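Local coordinates for protein alpha-rhamnosidase (Dictyoglomus thermophilum, PDB 6I60) that probably catalyses hydrolysis of terminal non-reducing alpha-L-rhamnose residues in alpha-L-rhamnosides, as a glycoside hydrolase, at residues L249-Y254 against T295-Y300; H393-Y398 against M815-H820; N408-A413 against Q499-M504. All blocks are in the same frame, centred on the assembly; numbering follows the deposited sequence.

Contact 1. Residues L249-Y254 against T295-Y300; sequences LGNGRY and TLNSLY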
loop_
_atom_site.group_PDB
_atom_site.type_symbol
_atom_site.label_atom_id
_atom_site.label_comp_id
_atom_site.label_asym_id
_atom_site.label_seq_id
_atom_site.Cartn_x
_atom_site.Cartn_y
_atom_site.Cartn_z
ATOM N N LEU A 249 -5.384 20.164 16.420
ATOM C CA LEU A 249 -4.788 20.158 15.091
ATOM C C LEU A 249 -3.286 19.921 15.162
ATOM O O LEU A 249 -2.594 20.488 16.011
ATOM C CB LEU A 249 -5.061 21.479 14.370
ATOM C CG LEU A 249 -6.494 21.709 13.889
ATOM C CD1 LEU A 249 -6.557 22.951 13.023
ATOM C CD2 LEU A 249 -7.016 20.496 13.134
ATOM N N GLY A 250 -2.789 19.080 14.256
ATOM C CA GLY A 250 -1.364 18.867 14.098
ATOM C C GLY A 250 -0.876 19.367 12.754
ATOM O O GLY A 250 -1.680 19.585 11.843
ATOM N N ASN A 251 0.437 19.557 12.610
ATOM C CA ASN A 251 0.978 20.082 11.360
ATOM C C ASN A 251 0.991 19.016 10.269
ATOM O O ASN A 251 0.305 19.146 9.249
ATOM C CB ASN A 251 2.391 20.631 11.583
ATOM C CG ASN A 251 2.464 21.601 12.744
ATOM O OD1 ASN A 251 1.447 21.974 13.328
ATOM N ND2 ASN A 251 3.675 22.011 13.088
ATOM N N GLY A 252 1.772 17.957 10.468
ATOM C CA GLY A 252 1.881 16.904 9.480
ATOM C C GLY A 252 2.562 17.373 8.212
ATOM O O GLY A 252 3.708 17.830 8.246
ATOM N N ARG A 253 1.862 17.267 7.085
ATOM C CA ARG A 253 2.386 17.714 5.804
ATOM C C ARG A 253 1.851 19.074 5.381
ATOM O O ARG A 253 2.378 19.661 4.430
ATOM C CB ARG A 253 2.076 16.677 4.719
ATOM C CG ARG A 253 2.964 15.448 4.785
ATOM C CD ARG A 253 3.963 15.450 3.647
ATOM N NE ARG A 253 4.798 14.253 3.626
ATOM C CZ ARG A 253 5.980 14.155 4.226
ATOM N NH1 ARG A 253 6.472 15.186 4.899
ATOM N NH2 ARG A 253 6.672 13.028 4.150
ATOM N N TYR A 254 0.825 19.588 6.060
ATOM C CA TYR A 254 0.292 20.923 5.785
ATOM C C TYR A 254 1.193 21.943 6.475
ATOM O O TYR A 254 0.873 22.504 7.525
ATOM C CB TYR A 254 -1.153 21.035 6.255
ATOM C CG TYR A 254 -1.945 22.139 5.586
ATOM C CD1 TYR A 254 -2.419 21.992 4.289
ATOM C CD2 TYR A 254 -2.227 23.323 6.257
ATOM C CE1 TYR A 254 -3.146 22.998 3.674
ATOM C CE2 TYR A 254 -2.953 24.335 5.651
ATOM C CZ TYR A 254 -3.410 24.166 4.360
ATOM O OH TYR A 254 -4.134 25.164 3.747
ATOM N N THR A 295 3.245 21.443 22.141
ATOM C CA THR A 295 3.857 22.621 21.538
ATOM C C THR A 295 4.215 22.330 20.087
ATOM O O THR A 295 3.336 22.293 19.221
ATOM C CB THR A 295 5.101 23.057 22.317
ATOM O OG1 THR A 295 6.121 22.059 22.194
ATOM C CG2 THR A 295 4.765 23.257 23.789
ATOM N N LEU A 296 5.498 22.113 19.813
ATOM C CA LEU A 296 5.939 21.810 18.461
ATOM C C LEU A 296 5.600 20.371 18.097
ATOM O O LEU A 296 5.695 19.464 18.928
ATOM C CB LEU A 296 7.444 22.042 18.325
ATOM C CG LEU A 296 7.945 23.436 18.702
ATOM C CD1 LEU A 296 9.461 23.499 18.602
ATOM C CD2 LEU A 296 7.303 24.485 17.817
ATOM N N ASN A 297 5.198 20.167 16.844
ATOM C CA ASN A 297 4.891 18.834 16.344
ATOM C C ASN A 297 5.295 18.757 14.880
ATOM O O ASN A 297 4.934 19.632 14.087
ATOM C CB ASN A 297 3.404 18.498 16.521
ATOM C CG ASN A 297 2.491 19.439 15.753
ATOM O OD1 ASN A 297 1.918 19.067 14.729
ATOM N ND2 ASN A 297 2.346 20.662 16.250
ATOM N N SER A 298 6.053 17.720 14.531
ATOM C CA SER A 298 6.540 17.550 13.170
ATOM C C SER A 298 6.723 16.067 12.895
ATOM O O SER A 298 7.155 15.317 13.775
ATOM C CB SER A 298 7.860 18.296 12.949
ATOM O OG SER A 298 8.147 18.424 11.567
ATOM N N LEU A 299 6.394 15.650 11.671
ATOM C CA LEU A 299 6.565 14.249 11.299
ATOM C C LEU A 299 8.033 13.843 11.304
ATOM O O LEU A 299 8.354 12.687 11.599
ATOM C CB LEU A 299 5.953 13.990 9.923
ATOM C CG LEU A 299 4.447 14.213 9.783
ATOM C CD1 LEU A 299 4.021 14.118 8.326
ATOM C CD2 LEU A 299 3.682 13.217 10.635
ATOM N N TYR A 300 8.937 14.773 10.982
ATOM C CA TYR A 300 10.356 14.437 10.924
ATOM C C TYR A 300 11.019 14.556 12.290
ATOM O O TYR A 300 11.913 13.767 12.619
ATOM C CB TYR A 300 11.082 15.342 9.926
ATOM C CG TYR A 300 10.718 15.122 8.475
ATOM C CD1 TYR A 300 11.004 16.090 7.519
ATOM C CD2 TYR A 300 10.096 13.954 8.058
ATOM C CE1 TYR A 300 10.677 15.903 6.192
ATOM C CE2 TYR A 300 9.766 13.755 6.729
ATOM C CZ TYR A 300 10.058 14.735 5.802
ATOM O OH TYR A 300 9.731 14.547 4.479
#
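Asn297 turns its side-chain amide onto the backbone of Asn251, at the end of strand 242-250. Asn251 N donates to Asn297 OD1 at 2.6 Å. The bond is nearly straight (172°), and the donor lies in the carbonyl plane of the amide. CG of Asn297 sits between its own backbone N and carbonyl carbon (chi1 62°), and this rotation aims the amide across at Asn251. The two asparagine amides are inclined at 58°. A weak bond, Asn297 ND2 to Asn251 OD1 at 3.3 Å, joins them. The other end of the Asn251 amide, ND2, is bonded to Ala174 O on strand 171-184.

Leu299 fills the middle of the contact. Leu299 CD1 lies 3.6 Å from Gly252 C, and Leu299 CG is 3.7 Å from Gly252 CA. Gly252 follows Asn251 in a type II' beta turn that runs on to Tyr254. Its positive phi favours glycine.

Leu299 CD1 also lies 3.9 Å from Arg253 CG. It sits over one face of the guanidinium, offset toward the rim. The Arg253 chain bends at chi2, and Arg253 NH1 makes a weak bond to Tyr300 OH at 3.3 Å. This hydroxyl is also hydrogen-bonded to Glu502 O.

Strands 242-250 and 288-298 pair with strand 171-184, and the contact joins the end of one and its turn to the end of the other and the residues beyond. The chemistry is polar at both ends and apolar between: one straight hydrogen bond, backed by a weak one, ties Asn297 to Asn251. The weak arginine-tyrosine end also reaches Glu502 O, so it rests on several partners.

Contact 2. Residues H393-Y398 against M815-H820; sequences HAELTY and MNSHNH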
loop_
_atom_site.group_PDB
_atom_site.type_symbol
_atom_site.label_atom_id
_atom_site.label_comp_id
_atom_site.label_asym_id
_atom_site.label_seq_id
_atom_site.Cartn_x
_atom_site.Cartn_y
_atom_site.Cartn_z
ATOM N N HIS A 393 14.930 7.951 18.858
ATOM C CA HIS A 393 14.717 6.736 18.083
ATOM C C HIS A 393 15.797 6.613 17.018
ATOM O O HIS A 393 16.238 7.617 16.449
ATOM C CB HIS A 393 13.330 6.729 17.424
ATOM C CG HIS A 393 12.226 7.186 18.325
ATOM N ND1 HIS A 393 12.088 8.496 18.733
ATOM C CD2 HIS A 393 11.199 6.507 18.890
ATOM C CE1 HIS A 393 11.029 8.604 19.514
ATOM N NE2 HIS A 393 10.470 7.412 19.625
ATOM N N ALA A 394 16.216 5.380 16.743
ATOM C CA ALA A 394 17.260 5.146 15.757
ATOM C C ALA A 394 17.108 3.753 15.164
ATOM O O ALA A 394 16.470 2.870 15.743
ATOM C CB ALA A 394 18.657 5.316 16.365
ATOM N N GLU A 395 17.714 3.573 13.989
ATOM C CA GLU A 395 17.694 2.306 13.270
ATOM C C GLU A 395 18.860 1.400 13.648
ATOM O O GLU A 395 18.700 0.175 13.697
ATOM C CB GLU A 395 17.719 2.558 11.759
ATOM C CG GLU A 395 16.362 2.837 11.138
ATOM C CD GLU A 395 16.396 2.769 9.619
ATOM O OE1 GLU A 395 17.419 3.174 9.027
ATOM O OE2 GLU A 395 15.402 2.307 9.016
ATOM N N LEU A 396 20.029 1.974 13.914
ATOM C CA LEU A 396 21.254 1.220 14.142
ATOM C C LEU A 396 21.856 1.578 15.497
ATOM O O LEU A 396 21.374 2.461 16.209
ATOM C CB LEU A 396 22.258 1.476 13.015
ATOM C CG LEU A 396 21.684 1.306 11.609
ATOM C CD1 LEU A 396 22.657 1.805 10.553
ATOM C CD2 LEU A 396 21.310 -0.151 11.366
ATOM N N THR A 397 22.932 0.877 15.845
ATOM C CA THR A 397 23.627 1.078 17.105
ATOM C C THR A 397 25.125 1.181 16.855
ATOM O O THR A 397 25.626 0.827 15.785
ATOM C CB THR A 397 23.342 -0.062 18.095
ATOM O OG1 THR A 397 23.962 0.230 19.353
ATOM C CG2 THR A 397 23.893 -1.379 17.561
ATOM N N TYR A 398 25.837 1.677 17.861
ATOM C CA TYR A 398 27.290 1.739 17.845
ATOM C C TYR A 398 27.869 0.606 18.688
ATOM O O TYR A 398 27.167 -0.054 19.458
ATOM C CB TYR A 398 27.781 3.096 18.359
ATOM C CG TYR A 398 27.663 4.212 17.344
ATOM C CD1 TYR A 398 28.007 4.007 16.013
ATOM C CD2 TYR A 398 27.204 5.471 17.715
ATOM C CE1 TYR A 398 27.900 5.024 15.082
ATOM C CE2 TYR A 398 27.092 6.494 16.790
ATOM C CZ TYR A 398 27.443 6.265 15.476
ATOM O OH TYR A 398 27.333 7.279 14.552
ATOM N N MET A 815 22.533 8.546 1.604
ATOM C CA MET A 815 21.639 7.469 1.194
ATOM C C MET A 815 22.065 6.126 1.774
ATOM O O MET A 815 22.566 5.262 1.049
ATOM C CB MET A 815 21.576 7.388 -0.330
ATOM C CG MET A 815 20.408 8.142 -0.933
ATOM S SD MET A 815 20.380 8.040 -2.728
ATOM C CE MET A 815 21.152 6.449 -3.002
ATOM N N ASN A 816 21.857 5.939 3.080
ATOM C CA ASN A 816 22.268 4.733 3.790
ATOM C C ASN A 816 21.124 4.161 4.620
ATOM O O ASN A 816 21.363 3.513 5.642
ATOM C CB ASN A 816 23.471 5.008 4.696
ATOM C CG ASN A 816 24.677 5.535 3.941
ATOM O OD1 ASN A 816 24.840 5.282 2.747
ATOM N ND2 ASN A 816 25.541 6.257 4.645
ATOM N N SER A 817 19.882 4.395 4.206
ATOM C CA SER A 817 18.743 3.995 5.023
ATOM C C SER A 817 18.610 2.478 5.076
ATOM O O SER A 817 18.976 1.763 4.138
ATOM C CB SER A 817 17.452 4.607 4.487
ATOM O OG SER A 817 16.322 3.891 4.958
ATOM N N HIS A 818 18.066 1.990 6.193
ATOM C CA HIS A 818 17.968 0.561 6.466
ATOM C C HIS A 818 16.528 0.060 6.476
ATOM O O HIS A 818 16.241 -0.973 7.090
ATOM C CB HIS A 818 18.646 0.235 7.797
ATOM C CG HIS A 818 20.132 0.088 7.699
ATOM N ND1 HIS A 818 20.806 -1.005 8.199
ATOM C CD2 HIS A 818 21.074 0.896 7.157
ATOM C CE1 HIS A 818 22.100 -0.864 7.969
ATOM N NE2 HIS A 818 22.289 0.281 7.338
ATOM N N ASN A 819 15.616 0.763 5.815
ATOM C CA ASN A 819 14.226 0.330 5.733
ATOM C C ASN A 819 13.627 0.805 4.411
ATOM O O ASN A 819 12.662 1.564 4.362
ATOM C CB ASN A 819 13.427 0.834 6.933
ATOM C CG ASN A 819 12.147 0.046 7.153
ATOM O OD1 ASN A 819 11.750 -0.764 6.314
ATOM N ND2 ASN A 819 11.494 0.281 8.285
ATOM N N HIS A 820 14.203 0.348 3.307
ATOM C CA HIS A 820 13.697 0.656 1.980
ATOM C C HIS A 820 12.907 -0.520 1.420
ATOM O O HIS A 820 13.056 -1.666 1.853
ATOM C CB HIS A 820 14.840 1.022 1.030
ATOM C CG HIS A 820 15.127 2.489 0.973
ATOM N ND1 HIS A 820 15.342 3.248 2.105
ATOM C CD2 HIS A 820 15.225 3.340 -0.075
ATOM C CE1 HIS A 820 15.569 4.502 1.752
ATOM N NE2 HIS A 820 15.501 4.585 0.436
#
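Glu395 OE1 takes two bonds, one from His818 N across the contact and one with Thr407 OG1. The His818 N to Glu395 OE1 distance is 3.1 Å, with an N-H...O angle of 149°. The amide comes in on the syn side, 22° out of the carboxylate plane. The second oxygen, OE2, is bonded to Asn371 ND2. Glu395 OE2 also rests 3.2 Å from Asn819 CB. Both carboxylate oxygens are thus held, which should fix the rotation of the group. The Glu395 chain is extended beyond CG, and this lets it span the gap to the loop.

Leu396 follows at once and packs on the side chain of the same histidine. Leu396 CD2 lies over one face of the His818 ring, 3.7 Å from the centroid and 29° off the normal, a CH-pi contact. Leu396 CD2 stands toward the ND1 side, 3.3 Å from His818 ND1. The other branch, Leu396 CD1, comes 3.6 Å from His818 NE2, so both Leu396 methyls rest on the same face, CD2 near ND1 and CD1 near NE2. NE2 itself is bonded to Leu810 O. The Trp804 ring also meets the imidazole. Backbone bond, ring face and ring nitrogen of His818 are therefore all engaged.

In the fold this is a seam between two regions. Residues 393-398 run from the end of strand 388-394 into the short strand 396-397, which pairs with strand 403-404, in the concanavalin-like family region. Residues 815-820 belong to the six-hairpin glycosidase region, in the long loop between helices 792-797 and 826-835.

Contact 3. Residues N408-A413 against Q499-M504; sequences NRTALA and QRDERM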
loop_
_atom_site.group_PDB
_atom_site.type_symbol
_atom_site.label_atom_id
_atom_site.label_comp_id
_atom_site.label_asym_id
_atom_site.label_seq_id
_atom_site.Cartn_x
_atom_site.Cartn_y
_atom_site.Cartn_z
ATOM N N ASN A 408 18.748 8.555 10.258
ATOM C CA ASN A 408 17.688 9.548 10.390
ATOM C C ASN A 408 18.069 10.880 9.759
ATOM O O ASN A 408 17.177 11.672 9.432
ATOM C CB ASN A 408 17.332 9.759 11.865
ATOM C CG ASN A 408 16.769 8.508 12.520
ATOM O OD1 ASN A 408 16.708 7.442 11.906
ATOM N ND2 ASN A 408 16.351 8.637 13.773
ATOM N N ARG A 409 19.364 11.139 9.590
ATOM C CA ARG A 409 19.889 12.336 8.917
ATOM C C ARG A 409 19.400 13.562 9.686
ATOM O O ARG A 409 19.516 13.586 10.923
ATOM C CB ARG A 409 19.514 12.283 7.440
ATOM C CG ARG A 409 20.223 11.179 6.667
ATOM C CD ARG A 409 20.224 11.454 5.173
ATOM N NE ARG A 409 18.936 11.964 4.716
ATOM C CZ ARG A 409 18.511 11.904 3.458
ATOM N NH1 ARG A 409 17.322 12.397 3.134
ATOM N NH2 ARG A 409 19.274 11.351 2.523
ATOM N N THR A 410 18.858 14.584 9.022
ATOM C CA THR A 410 18.441 15.807 9.697
ATOM C C THR A 410 17.130 15.660 10.458
ATOM O O THR A 410 16.771 16.567 11.217
ATOM C CB THR A 410 18.309 16.948 8.686
ATOM O OG1 THR A 410 17.003 16.917 8.098
ATOM C CG2 THR A 410 19.358 16.813 7.595
ATOM N N ALA A 411 16.406 14.560 10.269
ATOM C CA ALA A 411 15.189 14.322 11.034
ATOM C C ALA A 411 15.549 14.102 12.497
ATOM O O ALA A 411 16.252 13.143 12.832
ATOM C CB ALA A 411 14.435 13.118 10.474
ATOM N N LEU A 412 15.077 14.999 13.365
ATOM C CA LEU A 412 15.393 14.891 14.786
ATOM C C LEU A 412 14.857 13.589 15.369
ATOM O O LEU A 412 15.594 12.834 16.013
ATOM C CB LEU A 412 14.829 16.094 15.538
ATOM C CG LEU A 412 15.784 17.267 15.749
ATOM C CD1 LEU A 412 15.258 18.179 16.846
ATOM C CD2 LEU A 412 17.183 16.769 16.079
ATOM N N ALA A 413 13.570 13.314 15.150
ATOM C CA ALA A 413 12.935 12.067 15.581
ATOM C C ALA A 413 13.058 11.863 17.090
ATOM O O ALA A 413 13.307 10.754 17.567
ATOM C CB ALA A 413 13.500 10.864 14.822
ATOM N N GLN A 499 12.146 6.709 8.107
ATOM C CA GLN A 499 12.932 7.080 9.277
ATOM C C GLN A 499 13.581 8.455 9.196
ATOM O O GLN A 499 13.766 9.090 10.238
ATOM C CB GLN A 499 14.017 6.022 9.542
ATOM C CG GLN A 499 15.284 6.171 8.710
ATOM C CD GLN A 499 15.137 5.606 7.310
ATOM O OE1 GLN A 499 14.804 4.434 7.130
ATOM N NE2 GLN A 499 15.382 6.442 6.309
ATOM N N ARG A 500 13.916 8.946 8.006
ATOM C CA ARG A 500 14.679 10.178 7.883
ATOM C C ARG A 500 13.786 11.328 7.411
ATOM O O ARG A 500 12.554 11.221 7.375
ATOM C CB ARG A 500 15.873 9.965 6.948
ATOM C CG ARG A 500 15.509 9.670 5.504
ATOM C CD ARG A 500 16.721 9.167 4.735
ATOM N NE ARG A 500 16.450 8.998 3.310
ATOM C CZ ARG A 500 17.165 8.219 2.504
ATOM N NH1 ARG A 500 18.193 7.535 2.986
ATOM N NH2 ARG A 500 16.854 8.120 1.220
ATOM N N ASP A 501 14.423 12.441 7.048
ATOM C CA ASP A 501 13.718 13.647 6.632
ATOM C C ASP A 501 13.251 13.547 5.186
ATOM O O ASP A 501 13.469 14.466 4.390
ATOM C CB ASP A 501 14.616 14.873 6.818
ATOM C CG ASP A 501 16.007 14.677 6.234
ATOM O OD1 ASP A 501 16.308 13.571 5.737
ATOM O OD2 ASP A 501 16.805 15.636 6.274
ATOM N N GLU A 502 12.607 12.436 4.838
ATOM C CA GLU A 502 12.097 12.240 3.488
ATOM C C GLU A 502 10.697 11.645 3.541
ATOM O O GLU A 502 9.709 12.380 3.653
ATOM C CB GLU A 502 13.036 11.340 2.681
ATOM C CG GLU A 502 12.811 11.396 1.178
ATOM C CD GLU A 502 14.016 10.922 0.388
ATOM O OE1 GLU A 502 13.976 10.996 -0.859
ATOM O OE2 GLU A 502 15.003 10.477 1.012
ATOM N N ARG A 503 10.605 10.316 3.467
ATOM C CA ARG A 503 9.330 9.600 3.516
ATOM C C ARG A 503 8.382 10.054 2.410
ATOM O O ARG A 503 7.159 10.019 2.571
ATOM C CB ARG A 503 8.664 9.742 4.889
ATOM C CG ARG A 503 9.617 9.555 6.060
ATOM C CD ARG A 503 8.989 10.006 7.366
ATOM N NE ARG A 503 9.993 10.279 8.392
ATOM C CZ ARG A 503 9.768 10.193 9.699
ATOM N NH1 ARG A 503 8.571 9.839 10.147
ATOM N NH2 ARG A 503 10.741 10.462 10.559
ATOM N N MET A 504 8.939 10.479 1.281
ATOM C CA MET A 504 8.139 10.959 0.166
ATOM C C MET A 504 7.580 9.788 -0.637
ATOM O O MET A 504 8.020 8.642 -0.512
ATOM C CB MET A 504 8.971 11.868 -0.740
ATOM C CG MET A 504 9.293 13.223 -0.133
ATOM S SD MET A 504 7.853 13.980 0.641
ATOM C CE MET A 504 8.586 15.447 1.361
#
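Two arginines lie flat against each other here: the guanidinium of Arg409 stacks on that of Arg500. Their centres are 4.0 Å apart and their planes 13° off parallel. The stack belongs to a salt-bridge network with Asp501 and Glu502. It joins a type II' beta turn (Asn408 to Ala411) of the concanavalin-like region to a loop of the six-hairpin glycosidase region.

Acids bind both cations. Arg409 approaches Asp501 side-on, and NE and NH1 both reach Asp501 OD1, NH1 at 3.0 Å. The oxygen lies in the guanidinium plane. A bend at chi3 (-42°) carries Arg409 over Arg500, whose CD sits above the centre of the Arg409 guanidinium.

Arg500 grips Glu502 in the same side-on way, with NE and NH2 on OE2, NH2 at 3.0 Å. Its NH1 forms a salt bridge with Glu805. Glu502 OE1 is bonded to Trp506 NE1. A leucine in place of Arg500 would probably leave Glu502 OE2 with just its long salt bridge to Arg409 NH1 within this contact, cost Glu805 a salt bridge, and take away the flat group against Arg409.

Beside the network, Ala411 CB packs on the backbone, 3.5 Å from Asp501 N. The Arg500 carbonyl is held within its own loop: Arg503 NE donates to Arg500 O at 2.9 Å, almost straight at 173°.

Contacts 1 and 2 are the outer pair, with centres about 23 Å apart, and do not touch. Contact 3 touches both; its centre is about 14 Å from that of contact 1 and about 10 Å from that of contact 2. Tyr300 O packs on Ala411 CB. His393 ND1 and Ala413 O probably bond contact 2 to contact 3. Strand 302-306, beside strand 288-298 of contact 1, pairs with strand 414-418, which pairs with strand 388-394 of contact 2. Along the chain contact 1 closes first; contact 2 then spans the whole of contact 3. Contact 1 is internal to the N-terminal rhamnosidase family region. The other two tie the concanavalin-like region to the six-hairpin glycosidase region.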